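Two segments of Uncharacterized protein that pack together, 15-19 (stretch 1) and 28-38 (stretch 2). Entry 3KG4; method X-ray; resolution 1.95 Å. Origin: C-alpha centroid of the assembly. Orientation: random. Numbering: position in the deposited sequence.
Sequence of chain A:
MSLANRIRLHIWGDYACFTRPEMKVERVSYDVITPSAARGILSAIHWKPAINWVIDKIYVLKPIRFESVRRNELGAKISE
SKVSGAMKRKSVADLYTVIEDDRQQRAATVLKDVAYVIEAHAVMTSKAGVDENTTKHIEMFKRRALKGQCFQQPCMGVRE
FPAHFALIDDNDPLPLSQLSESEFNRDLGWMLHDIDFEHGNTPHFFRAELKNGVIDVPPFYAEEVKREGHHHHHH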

# COMPACT_ATOMS: atom_id res chain seq x y z
N TYR A 15 7.56 -8.64 8.84
CA TYR A 15 8.30 -7.37 8.90
C TYR A 15 8.00 -6.41 7.75
O TYR A 15 7.63 -6.83 6.62
CB TYR A 15 9.80 -7.64 8.91
CG TYR A 15 10.26 -8.48 10.06
CD1 TYR A 15 10.38 -7.93 11.34
CD2 TYR A 15 10.55 -9.84 9.88
CE1 TYR A 15 10.81 -8.70 12.40
CE2 TYR A 15 10.98 -10.61 10.94
CZ TYR A 15 11.11 -10.04 12.19
OH TYR A 15 11.54 -10.81 13.24
N ALA A 16 8.16 -5.11 8.02
CA ALA A 16 8.01 -4.07 6.98
C ALA A 16 8.91 -2.90 7.32
O ALA A 16 9.14 -2.59 8.47
CB ALA A 16 6.56 -3.57 6.87
N CYS A 17 9.37 -2.21 6.30
CA CYS A 17 10.14 -1.02 6.51
C CYS A 17 9.84 -0.00 5.41
O CYS A 17 10.33 -0.11 4.28
CB CYS A 17 11.66 -1.31 6.58
SG CYS A 17 12.52 0.17 7.12
N PHE A 18 8.97 0.95 5.75
CA PHE A 18 8.63 2.04 4.87
C PHE A 18 9.44 3.24 5.32
O PHE A 18 9.06 4.01 6.22
CB PHE A 18 7.14 2.31 4.93
CG PHE A 18 6.33 1.09 4.76
CD1 PHE A 18 6.25 0.46 3.51
CD2 PHE A 18 5.70 0.50 5.84
CE1 PHE A 18 5.49 -0.74 3.37
CE2 PHE A 18 4.97 -0.67 5.70
CZ PHE A 18 4.86 -1.28 4.47
N THR A 19 10.60 3.39 4.70
CA THR A 19 11.64 4.20 5.28
C THR A 19 11.30 5.70 5.36
O THR A 19 10.90 6.31 4.37
CB THR A 19 12.96 3.99 4.48
OG1 THR A 19 13.28 2.59 4.49
CG2 THR A 19 14.08 4.82 5.09
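Stretch 2 28-38: VSYDVITPSAA

How does the backbone of stretch 2 run against stretch 1? The two segments meet at a single beta bridge, Thr19 with Ser29, where CA of Thr19 lies 4.4 Å from CA of Ser29. From Val28 to Tyr30 the chain runs roughly across the line from Cys17 to Thr19, so the two are neither parallel nor antiparallel there. Stretch 2 arrives extended from Val28 through Tyr30, turns at Asp31, whose phi/psi of -70/-24 breaks the extended run, stretches out again through Val32, Ile33 and Thr34, and enters a helix at Pro35 that continues beyond Ala38. This bent chain curves round one large side chain, that of Phe18.

What fixes the register at the bridge? Two hydrogen bonds hold the backbone of Phe18, one at each polar end of the residue. Its carbonyl accepts from the next backbone amide after the bridge: N of Tyr30 is 2.7 Å from O of Phe18, with a nearly straight angle of 174° at the hydrogen. Its amide is served by a side chain instead, N of Phe18 donating a hydrogen bond to OG of Ser29 at 3.0 Å. That hydroxyl, on a t rotamer, donates in turn to its neighbour's carbonyl, OG of Ser29 to O of Tyr30 at 2.7 Å, so it relays between the two stretches. CA of Ser29 also comes within 3.4 Å of O of Phe18, a CA-H...O contact beside the stronger bond. The serine's flank meets Cys17, with CB of Ser29 4.0 Å from SG of Cys17.

Which bump fills which hollow? The bump is the Phe18 ring, and the hollow is the inside of the bend made by stretch 2. Phe18 has 149 Å² covered by the other stretch, far more than any other residue of stretch 1, out of 416 Å² buried on both sides together. Its CA-to-CB bond points sideways, and the m rotamer carries the ring into the pocket. Ile33 covers one face: its CA stands 3.6 Å from the centroid of the Phe18 ring, only 13° off the normal, while its CG1 reaches 3.4 Å from CE1 of Phe18. CA of Ile33 thus lies over the ring face, in a CH-pi contact. Around the same ring, O of Val32 approaches CD2 of Phe18 at 3.6 Å, though the CA-to-CB bond of Val32 points away from stretch 1.

How does the start of the helix help close the pocket? Ala37 points its CB toward stretch 1, and this small methyl packs 3.6 Å from CD1 of Phe18. The first turn is tied down by Thr34 at the N-cap: N of Ala37 donates to OG1 of Thr34 at 3.0 Å, and N of Ala38 to O of Thr34, also at 3.0 Å. Thr34 therefore anchors the turn that presents Ala37 to the ring. Nearer the bridge, CB of Tyr30 lies 4.3 Å from CB of Phe18, adding an apolar contact at the root of the phenylalanine side chain.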

# COMPACT_ATOMS: atom_id res chain seq x y z
N VAL A 28 14.64 4.05 9.64
CA VAL A 28 13.50 3.96 10.56
C VAL A 28 12.20 4.00 9.75
O VAL A 28 12.04 4.86 8.91
CB VAL A 28 13.45 5.15 11.55
CG1 VAL A 28 12.25 5.02 12.49
CG2 VAL A 28 14.78 5.24 12.36
N SER A 29 11.33 3.02 9.98
CA SER A 29 10.06 2.91 9.23
C SER A 29 9.03 3.92 9.74
O SER A 29 8.96 4.29 10.92
CB SER A 29 9.48 1.49 9.36
OG SER A 29 8.23 1.31 8.63
N TYR A 30 8.21 4.36 8.81
CA TYR A 30 6.96 4.98 9.13
C TYR A 30 6.11 3.98 9.90
O TYR A 30 6.40 2.77 9.93
CB TYR A 30 6.26 5.34 7.88
CG TYR A 30 6.67 6.60 7.19
CD1 TYR A 30 6.50 7.85 7.81
CD2 TYR A 30 7.11 6.58 5.89
CE1 TYR A 30 6.82 9.03 7.15
CE2 TYR A 30 7.43 7.75 5.22
CZ TYR A 30 7.28 8.97 5.87
OH TYR A 30 7.57 10.15 5.23
N ASP A 31 5.07 4.49 10.55
CA ASP A 31 4.17 3.67 11.36
C ASP A 31 3.30 2.74 10.56
O ASP A 31 2.85 1.72 11.11
CB ASP A 31 3.23 4.55 12.23
CG ASP A 31 3.95 5.32 13.28
OD1 ASP A 31 5.20 5.32 13.31
OD2 ASP A 31 3.25 5.91 14.16
N VAL A 32 3.06 3.07 9.30
CA VAL A 32 2.20 2.30 8.41
C VAL A 32 2.75 2.43 6.98
O VAL A 32 3.60 3.27 6.67
CB VAL A 32 0.74 2.85 8.39
CG1 VAL A 32 0.11 2.87 9.86
CG2 VAL A 32 0.70 4.28 7.83
N ILE A 33 2.19 1.60 6.11
CA ILE A 33 2.49 1.68 4.70
C ILE A 33 2.11 3.03 4.06
O ILE A 33 1.07 3.64 4.37
CB ILE A 33 1.83 0.45 3.97
CG1 ILE A 33 2.33 0.35 2.52
CG2 ILE A 33 0.32 0.59 3.98
CD1 ILE A 33 2.09 -1.00 1.85
N THR A 34 2.99 3.52 3.19
CA THR A 34 2.77 4.71 2.43
C THR A 34 1.95 4.37 1.20
O THR A 34 1.96 3.22 0.75
CB THR A 34 4.11 5.32 1.96
OG1 THR A 34 4.86 4.30 1.24
CG2 THR A 34 4.95 5.81 3.18
N PRO A 35 1.25 5.37 0.62
CA PRO A 35 0.59 5.21 -0.67
C PRO A 35 1.60 4.74 -1.72
O PRO A 35 1.30 3.89 -2.53
CB PRO A 35 0.12 6.63 -0.98
CG PRO A 35 -0.13 7.23 0.45
CD PRO A 35 0.95 6.67 1.26
N SER A 36 2.81 5.33 -1.68
CA SER A 36 3.91 5.00 -2.59
C SER A 36 4.23 3.50 -2.58
O SER A 36 4.26 2.84 -3.64
CB SER A 36 5.15 5.82 -2.19
OG SER A 36 6.13 5.75 -3.20
N ALA A 37 4.41 2.92 -1.40
CA ALA A 37 4.68 1.49 -1.28
C ALA A 37 3.51 0.61 -1.70
O ALA A 37 3.69 -0.49 -2.28
CB ALA A 37 5.15 1.11 0.16
N ALA A 38 2.31 1.08 -1.38
CA ALA A 38 1.09 0.35 -1.73
C ALA A 38 0.94 0.27 -3.25
O ALA A 38 0.65 -0.80 -3.79
CB ALA A 38 -0.17 1.01 -1.06